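Local atomic coordinates of DUF4621 domain-containing protein (Parabacteroides distasonis, PDB entry 4H3W), a protein that is of unknown function but is probably secreted and folds into two beta-barrel domains. Residues V27-V32 / N241-D246; Y48-D53 / G80-L85; A73-T78 / L193-E198; G84-D89 / F207-V212; F90-T95 / L199-A204. All coordinates share one frame; numbering follows the deposited sequence. Where two conformers were deposited one is given.

Contact 1 of 5, residues V27-V32 / N241-D246; sequences VTSDDV and NEMPFD
The two backbones keep their distance, with the CA atoms of S29 and M243 6.9 Å apart at the nearest matched pair, so M243, a selenomethionine, spans the gap with its side chain. Its CG stands beside its own backbone N (chi1 -73°) and the chain bends at chi3, which lays CE against the first turn of helix 29-32: CE is 3.3 Å from C of T28 and 3.4 Å from N of S29. V32 meets the same side chain obliquely, its CG2 3.7 Å from CE of M243 and also touching SE.

T28 is the N-cap of the short helix, and its N donates to OD2 of D31 as in one half of a capping box. On the other side an Asx turn, closed by M243 N to N241 OD1 at 2.9 Å, precedes an inverse gamma turn centred on P244. This loop leads from strand 233-240 to strand 246-254, which belong to different antiparallel sheets. S29 OG, which bonds to the backbone O of the modified lysine 311, lies 4.0 Å from CG of M243. V32 CG1 also approaches CE2 of the F245 ring obliquely at 4.4 Å.

Contact 2 of 5, residues Y48-D53 / G80-L85; sequences YVMIYD and GDIDGL
D81 makes the polar end of this contact. Its CG lies between the backbone N and the carbonyl carbon (chi1 55°, a crowded position), and the carboxylate meets the Y52 hydroxyl tip to tip. Y52 OH donates to D81 OD1 at 2.6 Å, reaching the oxygen on its syn side but 32° out of the carboxylate plane. Ring and carboxylate planes stand 79° apart, with OD1 at the edge of the ring and in its plane. The other oxygen, OD2, accepts from the backbone N of S40, so each oxygen of the carboxylate has a hydrogen-bond donor and the group is held against rotation.

I82 follows, lying between Y52 and M50. Its CG1 is 3.3 Å from Y52 OH and 4.0 Å from SE of M50, a selenomethionine; both side chains are met obliquely. M50 and Y52, two residues apart, put their side chains on one face of strand 47-55, which runs between strands 41-44 and 194-200 in an antiparallel sheet. The partner is a 3-10 turn laid against that face, shaped by G84 N to D81 O at 2.9 Å and L85 N to I82 O at 3.1 Å.

D83 and G84 carry the chain round this turn, bringing L85 back to the strand. There CD1 of L85 and CE of M50 meet tip to tip at 4.1 Å. The M50 chain is bent at chi3, which sets CE within reach of L85 while SE touches both I82 and L85. V38 touches L85 as well, and L199 of the neighbouring strand touches both M50 and I82.

Contact 3 of 5, residues A73-T78 / L193-E198; sequences ASEDIT and LRYAVE
A73, E75 and I77 face L193, Y195 and V197 in side-chain packing between two antiparallel sheets of a beta-barrel domain. The evidence is the spacing: the CA atoms of A73 and L193 are 8.7 Å apart and those of E75 and Y195 9.5 Å, too far for backbone pairing. The two strand directions differ by 31°. Y195 fills the middle. Its CG sits between backbone N and carbonyl carbon (chi1 70°), and its ring is met at two points. E75 crosses it at about a right angle, CG 3.6 Å from Y195 CE2; the bend at chi2 brings CD back beside the ring, and OE2 lies 3.1 Å from Y195 OH. On the same side of the ring plane, CD1 of I77 comes tip to tip on Y195 CE1 at 3.5 Å, and also reaches CG2 of V197 at 3.8 Å. An alanine in place of Y195 would probably open a gap beside I77 CD1 and leave E75 OE2 without its neighbouring hydroxyl. At the start of both segments, A73 CB rests on L193 CD2 at 4.0 Å. Strand 71-76 edges its sheet, paired with 172-177, whose L173 and L175 touch I77 and L193; strand 194-200 lies between strands 47-55 and 98-100.

Contact 4 of 5, residues G84-D89 / F207-V212; sequences GLFDGD and FSAVSV
F86 lays one ring face over the methyl group of A209, whose CB stands 3.6 Å from the ring centroid and only 6° off the normal, a CH-pi contact centred on the ring. Segment 84-89 here runs beside strand 208-215, an edge strand of an antiparallel sheet in a beta-barrel domain. A209 and S211 use their backbones to pair with strand 294-302, and V210 presents its N and O to the side where the loop passes. The CA atoms of F86 and S211 are 6.7 Å apart, and water bridges, rather than direct bonds, join the two backbones. F207 meets F86 tip to tip: F86 CZ lies in the plane of the F207 ring, at its edge, 3.7 Å from F207 CZ. The ring planes are 64° apart, an oblique pairing. F90 meets the F86 ring edge-to-face and also touches A209. Outside this buried aromatic cluster, the exposed D87 brings its backbone to the waters. One accepts from D87 N and donates to V210 O at 2.8 Å; a second accepts from V210 N; a third donates both to V210 O and, at 2.6 Å, to D87 O.

Contact 5 of 5, residues F90-T95 / L199-A204; sequences FVLALT and LPLTPA
Two peptide carbonyls, of A93 and T202, are the flat groups, each receiving donors from the other segment. T202 O takes T95 N at 3.0 Å nearly along the C=O axis, and T95 OG1 at 3.2 Å from above the carbonyl plane, 62° out of it. A93 O receives A204 N at 2.9 Å, again from above its plane, by a nearly straight bond (174° at the hydrogen). The two N-H...O bonds bracket L94 and P203, the non-hydrogen-bonded pair of a single antiparallel bridge with CA atoms 4.6 Å apart. The bridge ties the loop 90-95 to the chain just after strand 194-200, and inverse gamma turns centred on L92 and L201 lie on its approaches. The L94 side chain crosses L199 at about a right angle, its CD1 3.9 Å from CB of L199 and 3.6 Å from P200 O, while CD2 reaches toward L201. An alanine at L94 would take CD1 from L199 CB and CD2 from L201 CD2, and would probably leave a gap there. T95 OG1 is also 3.4 Å from CG2 of T202. Because the donors are T95 and A204, the bridge asks no N-H of P203, which as a proline has none to give.

How the contacts relate
All five contacts are largely buried, though contact 4 reaches the surface at D87, where water replaces direct backbone bonding. Contacts 3 and 5 use successive parts of strand 194-200: far out along it only side chains meet between sheets, whereas near the centre of the chain backbone bonds form a bridge. Contact 2 sits on the adjacent strand 47-55 and shares G84 and L85 with contact 4. The latter touches contact 5 through S208 O and V91 N, and contact 1 through V32 O and S211 OG. Contact 1 is van der Waals packing of a selenomethionine on backbone and side-chain atoms; contact 2 adds a tyrosine-aspartate hydrogen bond between partly exposed residues. Contacts 1 and 3, 31 Å apart between centres, do not touch.

Contact 1 of 5, residues V27-V32 / N241-D246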
# COMPACT_ATOMS: atom_id res chain seq x y z
N VAL A 27 14.44 -6.27 7.90
CA VAL A 27 13.10 -6.68 7.52
C VAL A 27 12.99 -6.78 6.00
O VAL A 27 13.73 -6.12 5.27
CB VAL A 27 12.08 -5.70 8.09
CG1 VAL A 27 12.06 -5.81 9.60
CG2 VAL A 27 12.40 -4.26 7.68
N THR A 28 12.12 -7.67 5.52
CA THR A 28 11.90 -7.83 4.08
C THR A 28 10.58 -7.17 3.73
O THR A 28 9.84 -6.77 4.62
CB THR A 28 11.82 -9.29 3.63
OG1 THR A 28 10.65 -9.88 4.19
CG2 THR A 28 13.07 -10.08 4.04
N SER A 29 10.32 -7.04 2.44
CA SER A 29 9.10 -6.37 1.98
C SER A 29 7.91 -6.97 2.68
O SER A 29 7.08 -6.24 3.26
CB SER A 29 8.92 -6.50 0.48
OG SER A 29 9.94 -5.85 -0.21
N ASP A 30 7.86 -8.29 2.72
CA ASP A 30 6.68 -8.94 3.28
C ASP A 30 6.62 -8.95 4.85
O ASP A 30 5.59 -9.24 5.42
CB ASP A 30 6.47 -10.31 2.58
CG ASP A 30 7.46 -11.37 3.00
OD1 ASP A 30 8.45 -11.08 3.70
OD2 ASP A 30 7.24 -12.53 2.62
N ASP A 31 7.64 -8.45 5.55
CA ASP A 31 7.52 -8.07 6.95
C ASP A 31 6.89 -6.67 7.10
O ASP A 31 6.12 -6.40 8.03
CB ASP A 31 8.87 -8.01 7.66
CG ASP A 31 9.63 -9.33 7.65
OD1 ASP A 31 8.98 -10.38 7.73
OD2 ASP A 31 10.88 -9.28 7.58
N VAL A 32 7.29 -5.73 6.24
CA VAL A 32 6.85 -4.34 6.34
C VAL A 32 5.42 -4.14 5.82
O VAL A 32 4.68 -3.30 6.31
CB VAL A 32 7.84 -3.41 5.59
CG1 VAL A 32 7.31 -1.97 5.48
CG2 VAL A 32 9.19 -3.44 6.29
N ASN A 241 18.01 0.83 2.91
CA ASN A 241 16.63 0.60 2.49
C ASN A 241 16.56 0.33 1.01
O ASN A 241 16.96 1.17 0.21
CB ASN A 241 15.77 1.79 2.86
CG ASN A 241 14.33 1.60 2.48
OD1 ASN A 241 13.85 0.47 2.29
ND2 ASN A 241 13.59 2.71 2.40
N GLU A 242 16.04 -0.84 0.63
CA GLU A 242 15.84 -1.20 -0.77
C GLU A 242 14.37 -1.06 -1.22
O GLU A 242 14.04 -1.20 -2.38
CB GLU A 242 16.28 -2.63 -1.00
CG GLU A 242 17.77 -2.92 -0.90
CD GLU A 242 18.08 -4.44 -0.93
OE1 GLU A 242 17.17 -5.28 -0.96
OE2 GLU A 242 19.24 -4.81 -0.91
N MSE A 243 13.49 -0.75 -0.28
CA MSE A 243 12.07 -0.65 -0.56
C MSE A 243 11.74 0.73 -1.09
O MSE A 243 12.43 1.70 -0.79
CB MSE A 243 11.28 -0.90 0.72
CG MSE A 243 11.33 -2.38 1.11
SE MSE A 243 10.26 -2.68 2.75
CE MSE A 243 11.53 -4.00 3.45
N PRO A 244 10.63 0.86 -1.83
CA PRO A 244 10.25 2.13 -2.48
C PRO A 244 9.43 3.05 -1.58
O PRO A 244 8.35 3.50 -1.98
CB PRO A 244 9.41 1.62 -3.65
CG PRO A 244 8.68 0.44 -3.06
CD PRO A 244 9.70 -0.23 -2.19
N PHE A 245 9.89 3.27 -0.34
CA PHE A 245 9.30 4.17 0.60
C PHE A 245 10.40 4.98 1.22
O PHE A 245 11.46 4.45 1.50
CB PHE A 245 8.64 3.46 1.80
CG PHE A 245 7.78 2.29 1.46
CD1 PHE A 245 6.55 2.48 0.89
CD2 PHE A 245 8.20 1.01 1.79
CE1 PHE A 245 5.72 1.36 0.62
CE2 PHE A 245 7.41 -0.09 1.51
CZ PHE A 245 6.17 0.08 0.92
N ASP A 246 10.14 6.26 1.47
CA ASP A 246 10.94 7.01 2.43
C ASP A 246 10.45 6.67 3.85
O ASP A 246 9.32 6.26 4.02
CB ASP A 246 10.83 8.50 2.18
CG ASP A 246 11.53 8.95 0.93
OD1 ASP A 246 12.53 8.33 0.48
OD2 ASP A 246 11.05 9.95 0.38

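Contact 2 of 5, residues Y48-D53 / G80-L85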
# COMPACT_ATOMS: atom_id res chain seq x y z
N TYR A 48 4.90 -7.12 -6.49
CA TYR A 48 3.62 -7.41 -5.86
C TYR A 48 2.48 -6.60 -6.49
O TYR A 48 2.54 -5.36 -6.61
CB TYR A 48 3.67 -7.15 -4.36
CG TYR A 48 4.50 -8.13 -3.56
CD1 TYR A 48 4.22 -9.50 -3.57
CD2 TYR A 48 5.54 -7.68 -2.75
CE1 TYR A 48 4.98 -10.39 -2.81
CE2 TYR A 48 6.29 -8.56 -1.98
CZ TYR A 48 6.01 -9.90 -2.00
OH TYR A 48 6.78 -10.75 -1.24
N VAL A 49 1.44 -7.30 -6.89
CA VAL A 49 0.28 -6.70 -7.48
C VAL A 49 -1.01 -7.33 -6.97
O VAL A 49 -1.12 -8.56 -6.98
CB VAL A 49 0.36 -6.89 -9.00
CG1 VAL A 49 -0.87 -6.32 -9.68
CG2 VAL A 49 1.63 -6.23 -9.53
N MSE A 50 -1.99 -6.54 -6.53
CA MSE A 50 -3.30 -7.13 -6.16
C MSE A 50 -4.20 -7.19 -7.37
O MSE A 50 -4.33 -6.20 -8.11
CB MSE A 50 -3.96 -6.31 -5.08
CG MSE A 50 -3.19 -6.42 -3.79
SE MSE A 50 -3.90 -5.18 -2.43
CE MSE A 50 -3.39 -3.46 -3.18
N ILE A 51 -4.84 -8.35 -7.62
CA ILE A 51 -5.69 -8.52 -8.77
C ILE A 51 -7.05 -9.06 -8.32
O ILE A 51 -7.11 -10.00 -7.55
CB ILE A 51 -5.07 -9.47 -9.81
CG1 ILE A 51 -3.78 -8.85 -10.37
CG2 ILE A 51 -6.06 -9.79 -10.93
CD1 ILE A 51 -3.14 -9.61 -11.53
N TYR A 52 -8.12 -8.42 -8.78
CA TYR A 52 -9.49 -8.91 -8.63
C TYR A 52 -10.08 -9.04 -10.00
O TYR A 52 -10.20 -8.04 -10.70
CB TYR A 52 -10.33 -7.94 -7.78
CG TYR A 52 -9.76 -7.73 -6.39
CD1 TYR A 52 -8.85 -6.71 -6.14
CD2 TYR A 52 -10.14 -8.55 -5.35
CE1 TYR A 52 -8.31 -6.54 -4.89
CE2 TYR A 52 -9.61 -8.38 -4.10
CZ TYR A 52 -8.70 -7.36 -3.87
OH TYR A 52 -8.19 -7.19 -2.61
N ASP A 53 -10.40 -10.27 -10.43
CA ASP A 53 -10.98 -10.49 -11.76
C ASP A 53 -12.28 -11.32 -11.70
O ASP A 53 -12.61 -11.92 -10.70
CB ASP A 53 -9.97 -11.15 -12.74
CG ASP A 53 -9.32 -12.42 -12.20
OD1 ASP A 53 -9.95 -13.16 -11.42
OD2 ASP A 53 -8.17 -12.70 -12.59
N GLY A 80 -12.22 -6.56 0.93
CA GLY A 80 -12.00 -6.34 2.36
C GLY A 80 -10.66 -6.80 2.87
O GLY A 80 -10.24 -6.39 3.96
N ASP A 81 -9.95 -7.60 2.08
CA ASP A 81 -8.59 -8.03 2.45
C ASP A 81 -7.52 -6.94 2.34
O ASP A 81 -6.47 -7.07 2.96
CB ASP A 81 -8.18 -9.30 1.65
CG ASP A 81 -8.27 -9.13 0.10
OD1 ASP A 81 -9.00 -8.26 -0.43
OD2 ASP A 81 -7.62 -9.96 -0.58
N ILE A 82 -7.78 -5.89 1.56
CA ILE A 82 -6.79 -4.83 1.34
C ILE A 82 -6.40 -4.15 2.64
O ILE A 82 -5.22 -3.79 2.82
CB ILE A 82 -7.26 -3.73 0.33
CG1 ILE A 82 -7.59 -4.37 -1.02
CG2 ILE A 82 -6.20 -2.64 0.16
CD1 ILE A 82 -8.18 -3.41 -2.02
N ASP A 83 -7.36 -4.02 3.56
CA ASP A 83 -7.07 -3.47 4.89
C ASP A 83 -5.92 -4.18 5.61
O ASP A 83 -5.28 -3.57 6.46
CB ASP A 83 -8.30 -3.57 5.79
CG ASP A 83 -9.31 -2.46 5.55
OD1 ASP A 83 -8.99 -1.43 4.92
OD2 ASP A 83 -10.43 -2.62 6.05
N GLY A 84 -5.69 -5.47 5.31
CA GLY A 84 -4.64 -6.24 5.96
C GLY A 84 -3.21 -5.89 5.54
O GLY A 84 -2.27 -6.34 6.18
N LEU A 85 -3.01 -5.06 4.52
CA LEU A 85 -1.64 -4.70 4.15
C LEU A 85 -0.85 -3.98 5.27
O LEU A 85 0.35 -4.14 5.39
CB LEU A 85 -1.63 -3.77 2.95
CG LEU A 85 -2.03 -4.33 1.63
CD1 LEU A 85 -2.16 -3.17 0.67
CD2 LEU A 85 -1.03 -5.39 1.15

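Contact 3 of 5, residues A73-T78 / L193-E198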
# COMPACT_ATOMS: atom_id res chain seq x y z
N ALA A 73 -24.88 -3.91 -17.17
CA ALA A 73 -24.15 -4.88 -16.35
C ALA A 73 -23.63 -4.21 -15.08
O ALA A 73 -23.41 -3.01 -15.07
CB ALA A 73 -23.01 -5.52 -17.14
N SER A 74 -23.50 -5.00 -14.01
CA SER A 74 -22.98 -4.54 -12.73
C SER A 74 -22.22 -5.64 -12.05
O SER A 74 -22.48 -6.82 -12.31
CB SER A 74 -24.11 -4.13 -11.81
OG SER A 74 -24.65 -2.90 -12.20
N GLU A 75 -21.31 -5.27 -11.18
CA GLU A 75 -20.61 -6.25 -10.37
C GLU A 75 -20.15 -5.59 -9.10
O GLU A 75 -19.70 -4.45 -9.13
CB GLU A 75 -19.45 -6.87 -11.15
CG GLU A 75 -18.54 -7.82 -10.37
CD GLU A 75 -19.07 -9.25 -10.23
OE1 GLU A 75 -20.21 -9.56 -10.62
OE2 GLU A 75 -18.29 -10.09 -9.70
N ASP A 76 -20.30 -6.29 -7.98
CA ASP A 76 -19.74 -5.92 -6.71
C ASP A 76 -18.54 -6.79 -6.46
O ASP A 76 -18.63 -8.00 -6.50
CB ASP A 76 -20.73 -6.11 -5.57
CG ASP A 76 -21.91 -5.19 -5.67
OD1 ASP A 76 -21.74 -3.97 -5.42
OD2 ASP A 76 -23.01 -5.67 -6.01
N ILE A 77 -17.41 -6.15 -6.21
CA ILE A 77 -16.17 -6.84 -5.94
C ILE A 77 -15.92 -6.67 -4.46
O ILE A 77 -15.83 -5.55 -3.97
CB ILE A 77 -15.02 -6.23 -6.76
CG1 ILE A 77 -15.39 -6.12 -8.23
CG2 ILE A 77 -13.73 -7.03 -6.58
CD1 ILE A 77 -14.36 -5.41 -9.07
N THR A 78 -15.79 -7.78 -3.74
CA THR A 78 -15.35 -7.74 -2.34
C THR A 78 -13.83 -7.53 -2.25
O THR A 78 -13.06 -8.32 -2.79
CB THR A 78 -15.75 -9.03 -1.60
OG1 THR A 78 -17.17 -9.14 -1.61
CG2 THR A 78 -15.28 -9.02 -0.14
N LEU A 193 -18.38 -10.71 -20.76
CA LEU A 193 -17.86 -9.46 -20.24
C LEU A 193 -16.93 -9.69 -19.04
O LEU A 193 -17.41 -9.92 -17.93
CB LEU A 193 -19.04 -8.57 -19.90
CG LEU A 193 -18.82 -7.07 -19.78
CD1 LEU A 193 -17.88 -6.51 -20.84
CD2 LEU A 193 -20.19 -6.40 -19.86
N ARG A 194 -15.62 -9.61 -19.26
CA ARG A 194 -14.62 -10.00 -18.26
C ARG A 194 -13.87 -8.78 -17.75
O ARG A 194 -13.38 -7.99 -18.56
CB ARG A 194 -13.60 -10.97 -18.85
CG ARG A 194 -14.06 -12.42 -19.02
CD ARG A 194 -13.33 -13.06 -20.20
NE ARG A 194 -13.89 -12.59 -21.47
CZ ARG A 194 -13.21 -12.37 -22.61
NH1 ARG A 194 -11.89 -12.57 -22.71
NH2 ARG A 194 -13.88 -11.94 -23.68
N TYR A 195 -13.76 -8.64 -16.44
CA TYR A 195 -13.00 -7.51 -15.86
C TYR A 195 -11.75 -7.94 -15.10
O TYR A 195 -11.65 -9.07 -14.63
CB TYR A 195 -13.91 -6.70 -14.93
CG TYR A 195 -14.25 -7.42 -13.66
CD1 TYR A 195 -13.45 -7.32 -12.54
CD2 TYR A 195 -15.38 -8.21 -13.58
CE1 TYR A 195 -13.75 -8.01 -11.37
CE2 TYR A 195 -15.71 -8.88 -12.41
CZ TYR A 195 -14.91 -8.78 -11.31
OH TYR A 195 -15.25 -9.46 -10.16
N ALA A 196 -10.87 -6.97 -14.86
CA ALA A 196 -9.71 -7.18 -14.06
C ALA A 196 -9.34 -5.82 -13.45
O ALA A 196 -9.23 -4.86 -14.19
CB ALA A 196 -8.57 -7.74 -14.90
N VAL A 197 -9.35 -5.74 -12.13
CA VAL A 197 -8.90 -4.59 -11.38
C VAL A 197 -7.52 -4.96 -10.91
O VAL A 197 -7.35 -5.96 -10.23
CB VAL A 197 -9.82 -4.28 -10.19
CG1 VAL A 197 -9.30 -3.10 -9.34
CG2 VAL A 197 -11.24 -4.02 -10.70
N GLU A 198 -6.51 -4.19 -11.32
CA GLU A 198 -5.14 -4.47 -10.97
C GLU A 198 -4.56 -3.31 -10.19
O GLU A 198 -4.62 -2.16 -10.65
CB GLU A 198 -4.34 -4.76 -12.24
CG GLU A 198 -2.92 -5.16 -11.93
CD GLU A 198 -2.14 -5.70 -13.13
OE1 GLU A 198 -2.72 -6.40 -14.00
OE2 GLU A 198 -0.93 -5.40 -13.18

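Contact 4 of 5, residues G84-D89 / F207-V212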
# COMPACT_ATOMS: atom_id res chain seq x y z
N GLY A 84 -5.69 -5.47 5.31
CA GLY A 84 -4.64 -6.24 5.96
C GLY A 84 -3.21 -5.89 5.54
O GLY A 84 -2.27 -6.34 6.18
N LEU A 85 -3.01 -5.06 4.52
CA LEU A 85 -1.64 -4.70 4.15
C LEU A 85 -0.85 -3.98 5.27
O LEU A 85 0.35 -4.14 5.39
CB LEU A 85 -1.63 -3.77 2.95
CG LEU A 85 -2.03 -4.33 1.63
CD1 LEU A 85 -2.16 -3.17 0.67
CD2 LEU A 85 -1.03 -5.39 1.15
N PHE A 86 -1.52 -3.16 6.04
CA PHE A 86 -0.92 -2.45 7.13
C PHE A 86 -1.92 -2.46 8.28
O PHE A 86 -3.13 -2.63 8.06
CB PHE A 86 -0.57 -1.01 6.79
CG PHE A 86 0.39 -0.88 5.66
CD1 PHE A 86 1.76 -0.94 5.87
CD2 PHE A 86 -0.08 -0.74 4.37
CE1 PHE A 86 2.63 -0.87 4.80
CE2 PHE A 86 0.78 -0.68 3.30
CZ PHE A 86 2.14 -0.75 3.52
N ASP A 87 -1.42 -2.30 9.50
CA ASP A 87 -2.27 -2.05 10.65
C ASP A 87 -2.66 -0.60 10.67
O ASP A 87 -1.82 0.26 10.43
CB ASP A 87 -1.54 -2.37 11.94
CG ASP A 87 -1.40 -3.85 12.18
OD1 ASP A 87 -2.23 -4.63 11.66
OD2 ASP A 87 -0.45 -4.24 12.89
N GLY A 88 -3.92 -0.32 10.99
CA GLY A 88 -4.38 1.04 11.11
C GLY A 88 -4.59 1.70 9.74
O GLY A 88 -4.52 1.06 8.70
N ASP A 89 -4.81 3.00 9.76
CA ASP A 89 -5.15 3.72 8.56
C ASP A 89 -3.92 3.88 7.70
O ASP A 89 -2.80 4.09 8.20
CB ASP A 89 -5.68 5.11 8.91
CG ASP A 89 -7.01 5.07 9.62
OD1 ASP A 89 -7.80 4.11 9.46
OD2 ASP A 89 -7.26 6.06 10.34
N PHE A 207 1.32 8.31 -0.97
CA PHE A 207 1.25 7.07 -0.21
C PHE A 207 1.68 7.34 1.23
O PHE A 207 2.62 8.05 1.46
CB PHE A 207 2.12 5.97 -0.84
CG PHE A 207 2.15 4.72 -0.05
CD1 PHE A 207 3.05 4.55 1.00
CD2 PHE A 207 1.27 3.69 -0.30
CE1 PHE A 207 3.08 3.39 1.74
CE2 PHE A 207 1.29 2.52 0.45
CZ PHE A 207 2.17 2.38 1.49
N SER A 208 0.98 6.75 2.19
CA SER A 208 1.34 6.88 3.60
C SER A 208 0.88 5.65 4.37
O SER A 208 -0.23 5.20 4.18
CB SER A 208 0.73 8.17 4.15
OG SER A 208 0.77 8.21 5.54
N ALA A 209 1.74 5.12 5.23
CA ALA A 209 1.42 3.99 6.09
C ALA A 209 2.41 3.91 7.23
O ALA A 209 3.46 4.55 7.20
CB ALA A 209 1.41 2.68 5.28
N VAL A 210 2.06 3.17 8.26
CA VAL A 210 2.97 2.91 9.35
C VAL A 210 3.16 1.40 9.53
O VAL A 210 2.19 0.63 9.57
CB VAL A 210 2.47 3.49 10.68
CG1 VAL A 210 3.49 3.22 11.79
CG2 VAL A 210 2.20 4.99 10.57
N SER A 211 4.41 1.01 9.63
CA SER A 211 4.78 -0.36 9.90
C SER A 211 5.72 -0.38 11.12
O SER A 211 6.59 0.46 11.25
CB SER A 211 5.38 -0.95 8.63
OG SER A 211 5.73 -2.30 8.78
N VAL A 212 5.51 -1.34 12.03
CA VAL A 212 6.30 -1.45 13.25
C VAL A 212 7.23 -2.65 13.17
O VAL A 212 6.78 -3.76 12.88
CB VAL A 212 5.42 -1.63 14.49
CG1 VAL A 212 6.29 -1.70 15.73
CG2 VAL A 212 4.41 -0.50 14.60
O HOH W 1 1.57 -2.13 9.49
O HOH W 2 -0.64 2.25 8.56
O HOH W 3 0.23 1.06 11.77

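Contact 5 of 5, residues F90-T95 / L199-A204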
# COMPACT_ATOMS: atom_id res chain seq x y z
N PHE A 90 -4.12 3.76 6.39
CA PHE A 90 -3.09 4.11 5.44
C PHE A 90 -3.75 4.72 4.20
O PHE A 90 -4.94 4.60 4.02
CB PHE A 90 -2.20 2.90 5.11
CG PHE A 90 -2.90 1.71 4.53
CD1 PHE A 90 -3.56 0.80 5.35
CD2 PHE A 90 -2.87 1.45 3.17
CE1 PHE A 90 -4.17 -0.34 4.83
CE2 PHE A 90 -3.47 0.31 2.64
CZ PHE A 90 -4.12 -0.57 3.47
N VAL A 91 -2.94 5.41 3.41
CA VAL A 91 -3.35 6.03 2.19
C VAL A 91 -2.68 5.26 1.06
O VAL A 91 -1.47 5.39 0.83
CB VAL A 91 -2.94 7.50 2.13
CG1 VAL A 91 -3.37 8.12 0.79
CG2 VAL A 91 -3.56 8.29 3.28
N LEU A 92 -3.50 4.51 0.33
CA LEU A 92 -3.03 3.59 -0.70
C LEU A 92 -2.95 4.27 -2.07
O LEU A 92 -3.71 3.96 -2.96
CB LEU A 92 -3.94 2.38 -0.73
CG LEU A 92 -3.52 1.26 -1.70
CD1 LEU A 92 -2.17 0.75 -1.29
CD2 LEU A 92 -4.56 0.14 -1.74
N ALA A 93 -2.08 5.27 -2.18
CA ALA A 93 -1.86 6.06 -3.41
C ALA A 93 -0.83 5.33 -4.26
O ALA A 93 0.33 5.15 -3.84
CB ALA A 93 -1.37 7.44 -3.06
N LEU A 94 -1.29 4.86 -5.42
CA LEU A 94 -0.54 4.03 -6.32
C LEU A 94 -0.40 4.72 -7.64
O LEU A 94 -1.23 5.57 -8.04
CB LEU A 94 -1.24 2.65 -6.54
CG LEU A 94 -1.58 1.88 -5.27
CD1 LEU A 94 -2.35 0.60 -5.56
CD2 LEU A 94 -0.29 1.58 -4.53
N THR A 95 0.68 4.40 -8.34
CA THR A 95 1.04 5.04 -9.58
C THR A 95 0.14 4.65 -10.74
O THR A 95 -0.13 5.44 -11.65
CB THR A 95 2.50 4.68 -9.93
OG1 THR A 95 3.35 5.18 -8.88
CG2 THR A 95 2.92 5.26 -11.26
N LEU A 199 -4.04 -3.60 -9.01
CA LEU A 199 -3.49 -2.59 -8.10
C LEU A 199 -2.03 -2.92 -7.81
O LEU A 199 -1.70 -3.62 -6.83
CB LEU A 199 -4.32 -2.49 -6.82
CG LEU A 199 -5.85 -2.37 -6.92
CD1 LEU A 199 -6.48 -2.41 -5.54
CD2 LEU A 199 -6.33 -1.13 -7.67
N PRO A 200 -1.13 -2.47 -8.67
CA PRO A 200 0.30 -2.72 -8.48
C PRO A 200 0.83 -1.88 -7.34
O PRO A 200 0.56 -0.67 -7.29
CB PRO A 200 0.94 -2.28 -9.80
CG PRO A 200 -0.18 -2.08 -10.76
CD PRO A 200 -1.39 -1.74 -9.92
N LEU A 201 1.61 -2.50 -6.46
CA LEU A 201 2.11 -1.82 -5.31
C LEU A 201 3.35 -1.01 -5.69
O LEU A 201 4.46 -1.32 -5.27
CB LEU A 201 2.37 -2.81 -4.14
CG LEU A 201 1.08 -3.47 -3.63
CD1 LEU A 201 1.33 -4.53 -2.57
CD2 LEU A 201 0.15 -2.41 -3.05
N THR A 202 3.12 0.03 -6.50
CA THR A 202 4.09 1.06 -6.83
C THR A 202 3.59 2.32 -6.17
O THR A 202 2.65 2.95 -6.67
CB THR A 202 4.22 1.25 -8.35
OG1 THR A 202 4.69 0.06 -8.92
CG2 THR A 202 5.24 2.31 -8.71
N PRO A 203 4.12 2.67 -5.00
CA PRO A 203 3.59 3.87 -4.31
C PRO A 203 3.76 5.18 -5.10
O PRO A 203 4.76 5.34 -5.79
CB PRO A 203 4.43 3.95 -3.03
CG PRO A 203 4.91 2.51 -2.84
CD PRO A 203 5.16 1.99 -4.21
N ALA A 204 2.78 6.04 -5.01
CA ALA A 204 2.79 7.40 -5.53
C ALA A 204 3.18 8.34 -4.39
O ALA A 204 3.19 7.91 -3.25
CB ALA A 204 1.42 7.75 -6.08